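PDB 5DIY: hyaluronidase, which probably acts as a hexosaminidase of glycoside hydrolase family 84, removing O-linked N-acetylglucosamine from modified proteins. Local coordinates for residues I39-K43 with F117-V121; N77-S83 with V111-F117. All coordinates share one frame; numbering follows the deposited sequence.

In the fold
From the N terminus the chain first lays down strand 6-11 and then strand 37-40, whose last residues and following loop form the first half of contact 1. Before it meets its partner, F117-V121, the chain makes strand 77-82, helix 93-108 and strand 113-117. Contact 2 closes that beta-alpha-beta unit and so lies nested inside the larger loop closed by contact 1. F117 belongs to both. Strands 37-40 and 77-82 are also neighbours, linked by probable backbone hydrogen bonds between Y40 and both T79 and A81. Contact 2 joins the third and fourth strands of the eight-stranded barrel, while contact 1 links the second and fourth inside it and, beyond their C-terminal ends, at the sugar site.

Contact 1 (I39-K43 with F117-V121); sequences IYAPK and FFDNV. Unlike the reference sequence in segment 117-121: N120 (reference Asp). With NAG (2-acetamido-2-deoxy-beta-D-glucopyranose), chain E.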
loop_
_atom_site.group_PDB
_atom_site.type_symbol
_atom_site.label_atom_id
_atom_site.label_comp_id
_atom_site.label_asym_id
_atom_site.label_seq_id
_atom_site.Cartn_x
_atom_site.Cartn_y
_atom_site.Cartn_z
ATOM N N ILE C 39 1.787 -16.061 -4.169
ATOM C CA ILE C 39 0.992 -16.658 -3.099
ATOM C C ILE C 39 -0.470 -16.231 -3.231
ATOM O O ILE C 39 -0.785 -15.032 -3.252
ATOM C CB ILE C 39 1.515 -16.291 -1.693
ATOM C CG1 ILE C 39 2.888 -16.928 -1.452
ATOM C CG2 ILE C 39 0.546 -16.772 -0.610
ATOM C CD1 ILE C 39 3.680 -16.295 -0.329
ATOM N N TYR C 40 -1.354 -17.223 -3.298
ATOM C CA TYR C 40 -2.792 -16.988 -3.267
ATOM C C TYR C 40 -3.248 -16.879 -1.818
ATOM O O TYR C 40 -3.212 -17.870 -1.087
ATOM C CB TYR C 40 -3.542 -18.122 -3.968
ATOM C CG TYR C 40 -5.023 -17.912 -3.975
ATOM C CD1 TYR C 40 -5.629 -17.180 -4.988
ATOM C CD2 TYR C 40 -5.829 -18.418 -2.952
ATOM C CE1 TYR C 40 -6.996 -16.968 -4.995
ATOM C CE2 TYR C 40 -7.199 -18.209 -2.953
ATOM C CZ TYR C 40 -7.774 -17.482 -3.984
ATOM O OH TYR C 40 -9.130 -17.260 -4.004
ATOM N N ALA C 41 -3.667 -15.678 -1.402
ATOM C CA ALA C 41 -4.163 -15.460 -0.039
ATOM C C ALA C 41 -5.108 -14.254 0.146
ATOM O O ALA C 41 -4.972 -13.524 1.126
ATOM C CB ALA C 41 -2.972 -15.327 0.907
ATOM N N PRO C 42 -6.070 -14.037 -0.780
ATOM C CA PRO C 42 -6.952 -12.881 -0.594
ATOM C C PRO C 42 -7.824 -13.035 0.647
ATOM O O PRO C 42 -8.489 -14.062 0.806
ATOM C CB PRO C 42 -7.798 -12.862 -1.873
ATOM C CG PRO C 42 -7.767 -14.262 -2.368
ATOM C CD PRO C 42 -6.412 -14.791 -2.000
ATOM N N LYS C 43 -7.795 -12.024 1.517
ATOM C CA LYS C 43 -8.507 -12.071 2.800
ATOM C C LYS C 43 -10.024 -12.204 2.645
ATOM O O LYS C 43 -10.657 -12.821 3.494
ATOM C CB LYS C 43 -8.190 -10.837 3.664
ATOM C CG LYS C 43 -6.816 -10.833 4.325
ATOM C CD LYS C 43 -6.760 -11.737 5.555
ATOM C CE LYS C 43 -5.514 -11.492 6.395
ATOM N NZ LYS C 43 -4.239 -11.748 5.661
ATOM N N PHE C 117 -1.223 -19.332 7.413
ATOM C CA PHE C 117 -1.048 -18.009 8.037
ATOM C C PHE C 117 -1.853 -17.856 9.313
ATOM O O PHE C 117 -2.982 -18.338 9.391
ATOM C CB PHE C 117 -1.408 -16.883 7.060
ATOM C CG PHE C 117 -0.647 -16.911 5.749
ATOM C CD1 PHE C 117 0.601 -17.530 5.623
ATOM C CD2 PHE C 117 -1.171 -16.264 4.641
ATOM C CE1 PHE C 117 1.273 -17.531 4.416
ATOM C CE2 PHE C 117 -0.499 -16.258 3.433
ATOM C CZ PHE C 117 0.721 -16.893 3.317
ATOM N N PHE C 118 -1.251 -17.186 10.304
ATOM C CA PHE C 118 -1.873 -16.921 11.607
ATOM C C PHE C 118 -1.829 -15.428 11.966
ATOM O O PHE C 118 -1.861 -15.063 13.144
ATOM C CB PHE C 118 -1.178 -17.754 12.692
ATOM C CG PHE C 118 -1.214 -19.230 12.427
ATOM C CD1 PHE C 118 -2.326 -19.983 12.779
ATOM C CD2 PHE C 118 -0.157 -19.861 11.789
ATOM C CE1 PHE C 118 -2.379 -21.344 12.511
ATOM C CE2 PHE C 118 -0.199 -21.221 11.522
ATOM C CZ PHE C 118 -1.311 -21.966 11.886
ATOM N N ASP C 119 -1.753 -14.569 10.951
ATOM C CA ASP C 119 -1.851 -13.121 11.156
ATOM C C ASP C 119 -3.280 -12.706 11.496
ATOM O O ASP C 119 -4.234 -13.308 11.011
ATOM C CB ASP C 119 -1.373 -12.351 9.920
ATOM C CG ASP C 119 -2.141 -12.721 8.656
ATOM O OD1 ASP C 119 -2.150 -13.914 8.295
ATOM O OD2 ASP C 119 -2.713 -11.815 8.023
ATOM N N ASN C 120 -3.412 -11.670 12.324
ATOM C CA ASN C 120 -4.707 -11.092 12.688
ATOM C C ASN C 120 -5.680 -12.125 13.259
ATOM O O ASN C 120 -6.776 -12.346 12.733
ATOM C CB ASN C 120 -5.318 -10.348 11.494
ATOM C CG ASN C 120 -4.389 -9.285 10.926
ATOM O OD1 ASN C 120 -3.422 -8.870 11.569
ATOM N ND2 ASN C 120 -4.673 -8.848 9.705
ATOM N N VAL C 121 -5.220 -12.770 14.327
ATOM C CA VAL C 121 -6.021 -13.674 15.153
ATOM C C VAL C 121 -5.767 -13.265 16.608
ATOM O O VAL C 121 -4.846 -12.480 16.864
ATOM C CB VAL C 121 -5.652 -15.163 14.916
ATOM C CG1 VAL C 121 -5.821 -15.520 13.444
ATOM C CG2 VAL C 121 -4.238 -15.489 15.401
HETATM C C1 NAG E . -2.198 -6.881 7.756
HETATM C C2 NAG E . -2.459 -8.177 6.963
HETATM C C3 NAG E . -2.580 -7.975 5.450
HETATM C C4 NAG E . -3.023 -6.556 5.136
HETATM C C5 NAG E . -1.956 -5.596 5.639
HETATM C C6 NAG E . -2.307 -4.121 5.383
HETATM C C7 NAG E . -0.165 -9.095 7.098
HETATM C C8 NAG E . 0.640 -10.301 7.495
HETATM N N2 NAG E . -1.480 -9.209 7.287
HETATM O O3 NAG E . -3.519 -8.922 4.928
HETATM O O4 NAG E . -3.153 -6.379 3.725
HETATM O O5 NAG E . -1.622 -5.799 7.016
HETATM O O6 NAG E . -3.592 -3.776 5.906
HETATM O O7 NAG E . 0.364 -8.087 6.646
HETATM O O HOH W 1 -4.555 -14.494 7.010
#
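I39, near the end of strand 37-40, sends CG2 to the edge of the F117 ring, 3.9 Å from CZ. With chi1 at -67° this methyl lies anti to the backbone N, and the branched side chain crosses the ring obliquely. A41 turns its small methyl to the same ring edge, where CB lies 3.7 Å from CE2 of F117. The flat, apolar phenylalanine suits this buried place inside the barrel, where W221 meets the same ring. K43, beyond the end of the strand, changes the contact from apolar to charged. Its chain bends at chi2 and chi4, and NZ forms a salt bridge of 2.8 Å with OD2 of D119, using the syn lone pair of that oxygen. This is the C-terminal mouth of a TIM barrel, where loops following the strands build the N-acetylglucosamine site of the GH84 enzyme. NZ of K43 also donates to O3 of the sugar over 3.0 Å, while OD2 of D119 accepts from N2 of its acetamido group over 3.0 Å in a nearly straight bond (166°). The carboxylate therefore joins lysine and sugar through one oxygen. Its other oxygen, OD1, takes a bond of 2.8 Å from a water that NZ of K43 reaches only weakly. N120 is an engineered replacement of the aspartate predicted to be the proton donor. CE of K43 comes within 4.3 Å of its ND2, which lies 3.6 Å from C2 of the sugar, while Y168 and Y14 hydrogen-bond its amide.

Contact 2 (N77-S83 with V111-F117); sequences NFTFAIS and VHSIGIF
A81 and G115 face each other where strands 77-82 and 113-117 run closest, their CA atoms 3.8 Å apart. Having no side chain, G115 lets the two backbones come this close beside the methyl of A81, whose CB packs 3.4 Å from CE2 of F117. Around this pair the parallel bonding is regular: G115 N donates to F80 O over 2.7 Å, I82 N to G115 O over 2.8 Å, and F117 N to I82 O over 2.9 Å. F80, I82, I114 and I116 turn to the other face, where the first three pack on helix 93-108, the crossover of this beta-alpha-beta unit.

Toward N77 and H112 the pairing slackens. The bond from F80 N to S113 O is long and weak, and a water takes over, donating to OD1 of N77 and to F78 O while accepting from S113 N. On the face shared with A81, OG1 of T79 and OG of S113 share a hydrogen bond of 2.7 Å. S113 reaches it with OG anti to its backbone N (chi1 -179°). Each hydroxyl gives the other a polar partner on a buried face, whereas at the partly exposed end water does the work of direct strand pairing.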
loop_
_atom_site.group_PDB
_atom_site.type_symbol
_atom_site.label_atom_id
_atom_site.label_comp_id
_atom_site.label_asym_id
_atom_site.label_seq_id
_atom_site.Cartn_x
_atom_site.Cartn_y
_atom_site.Cartn_z
ATOM N N ASN C 77 6.394 -20.066 -9.204
ATOM C CA ASN C 77 5.966 -21.057 -8.216
ATOM C C ASN C 77 4.663 -20.572 -7.589
ATOM O O ASN C 77 4.632 -19.493 -6.994
ATOM C CB ASN C 77 7.042 -21.255 -7.142
ATOM C CG ASN C 77 6.746 -22.426 -6.203
ATOM O OD1 ASN C 77 6.106 -23.412 -6.581
ATOM N ND2 ASN C 77 7.229 -22.326 -4.972
ATOM N N PHE C 78 3.591 -21.348 -7.754
ATOM C CA PHE C 78 2.287 -21.024 -7.177
ATOM C C PHE C 78 2.198 -21.626 -5.776
ATOM O O PHE C 78 2.368 -22.838 -5.610
ATOM C CB PHE C 78 1.170 -21.586 -8.058
ATOM C CG PHE C 78 -0.227 -21.208 -7.622
ATOM C CD1 PHE C 78 -0.845 -21.846 -6.544
ATOM C CD2 PHE C 78 -0.956 -20.252 -8.330
ATOM C CE1 PHE C 78 -2.135 -21.512 -6.165
ATOM C CE2 PHE C 78 -2.247 -19.916 -7.953
ATOM C CZ PHE C 78 -2.840 -20.549 -6.872
ATOM N N THR C 79 1.912 -20.782 -4.787
ATOM C CA THR C 79 1.666 -21.216 -3.416
ATOM C C THR C 79 0.208 -20.961 -3.061
ATOM O O THR C 79 -0.290 -19.848 -3.226
ATOM C CB THR C 79 2.579 -20.465 -2.429
ATOM O OG1 THR C 79 3.946 -20.793 -2.700
ATOM C CG2 THR C 79 2.261 -20.818 -0.965
ATOM N N PHE C 80 -0.469 -22.000 -2.580
ATOM C CA PHE C 80 -1.814 -21.874 -2.047
ATOM C C PHE C 80 -1.685 -21.635 -0.556
ATOM O O PHE C 80 -1.060 -22.440 0.139
ATOM C CB PHE C 80 -2.642 -23.140 -2.295
ATOM C CG PHE C 80 -3.993 -23.104 -1.635
ATOM C CD1 PHE C 80 -5.037 -22.388 -2.204
ATOM C CD2 PHE C 80 -4.208 -23.747 -0.421
ATOM C CE1 PHE C 80 -6.277 -22.327 -1.584
ATOM C CE2 PHE C 80 -5.444 -23.694 0.201
ATOM C CZ PHE C 80 -6.480 -22.986 -0.379
ATOM N N ALA C 81 -2.271 -20.548 -0.059
ATOM C CA ALA C 81 -2.295 -20.289 1.378
ATOM C C ALA C 81 -3.684 -20.477 1.979
ATOM O O ALA C 81 -4.699 -20.308 1.302
ATOM C CB ALA C 81 -1.768 -18.900 1.689
ATOM N N ILE C 82 -3.694 -20.823 3.264
ATOM C CA ILE C 82 -4.903 -21.018 4.058
ATOM C C ILE C 82 -4.680 -20.308 5.408
ATOM O O ILE C 82 -3.551 -20.246 5.899
ATOM C CB ILE C 82 -5.216 -22.538 4.213
ATOM C CG1 ILE C 82 -6.600 -22.780 4.831
ATOM C CG2 ILE C 82 -4.133 -23.278 4.994
ATOM C CD1 ILE C 82 -7.737 -22.620 3.844
ATOM N N SER C 83 -5.751 -19.752 5.975
ATOM C CA SER C 83 -5.699 -19.002 7.227
ATOM C C SER C 83 -6.759 -19.550 8.187
ATOM O O SER C 83 -7.900 -19.080 8.179
ATOM C CB SER C 83 -5.929 -17.515 6.960
ATOM O OG SER C 83 -4.955 -17.017 6.062
ATOM N N VAL C 111 0.864 -28.359 -6.901
ATOM C CA VAL C 111 1.326 -27.374 -5.922
ATOM C C VAL C 111 2.014 -28.112 -4.770
ATOM O O VAL C 111 1.393 -28.941 -4.099
ATOM C CB VAL C 111 0.162 -26.504 -5.382
ATOM C CG1 VAL C 111 0.627 -25.588 -4.255
ATOM C CG2 VAL C 111 -0.461 -25.689 -6.511
ATOM N N HIS C 112 3.296 -27.811 -4.568
ATOM C CA HIS C 112 4.085 -28.354 -3.443
ATOM C C HIS C 112 4.339 -27.327 -2.330
ATOM O O HIS C 112 4.799 -27.707 -1.249
ATOM C CB HIS C 112 5.425 -28.913 -3.943
ATOM C CG HIS C 112 6.323 -27.884 -4.556
ATOM N ND1 HIS C 112 7.254 -27.178 -3.826
ATOM C CD2 HIS C 112 6.423 -27.434 -5.830
ATOM C CE1 HIS C 112 7.891 -26.339 -4.623
ATOM N NE2 HIS C 112 7.406 -26.475 -5.845
ATOM N N SER C 113 4.057 -26.043 -2.595
ATOM C CA SER C 113 4.230 -24.969 -1.612
ATOM C C SER C 113 2.877 -24.548 -1.041
ATOM O O SER C 113 1.956 -24.189 -1.781
ATOM C CB SER C 113 4.933 -23.764 -2.234
ATOM O OG SER C 113 5.119 -22.742 -1.265
ATOM N N ILE C 114 2.770 -24.603 0.282
ATOM C CA ILE C 114 1.528 -24.326 0.981
ATOM C C ILE C 114 1.793 -23.234 2.005
ATOM O O ILE C 114 2.764 -23.307 2.755
ATOM C CB ILE C 114 0.978 -25.597 1.675
ATOM C CG1 ILE C 114 0.697 -26.716 0.650
ATOM C CG2 ILE C 114 -0.275 -25.284 2.494
ATOM C CD1 ILE C 114 -0.460 -26.462 -0.299
ATOM N N GLY C 115 0.930 -22.220 2.017
ATOM C CA GLY C 115 0.970 -21.155 3.020
ATOM C C GLY C 115 -0.005 -21.447 4.148
ATOM O O GLY C 115 -1.159 -21.775 3.892
ATOM N N ILE C 116 0.448 -21.346 5.395
ATOM C CA ILE C 116 -0.454 -21.479 6.550
ATOM C C ILE C 116 -0.255 -20.252 7.442
ATOM O O ILE C 116 0.757 -20.145 8.144
ATOM C CB ILE C 116 -0.241 -22.803 7.329
ATOM C CG1 ILE C 116 -0.301 -24.000 6.365
ATOM C CG2 ILE C 116 -1.302 -22.958 8.414
ATOM C CD1 ILE C 116 -0.130 -25.353 7.020
ATOM N N PHE C 117 -1.223 -19.332 7.413
ATOM C CA PHE C 117 -1.048 -18.009 8.037
ATOM C C PHE C 117 -1.853 -17.856 9.313
ATOM O O PHE C 117 -2.982 -18.338 9.391
ATOM C CB PHE C 117 -1.408 -16.883 7.060
ATOM C CG PHE C 117 -0.647 -16.911 5.749
ATOM C CD1 PHE C 117 0.601 -17.530 5.623
ATOM C CD2 PHE C 117 -1.171 -16.264 4.641
ATOM C CE1 PHE C 117 1.273 -17.531 4.416
ATOM C CE2 PHE C 117 -0.499 -16.258 3.433
ATOM C CZ PHE C 117 0.721 -16.893 3.317
HETATM O O HOH W 2 4.044 -25.126 -5.491
#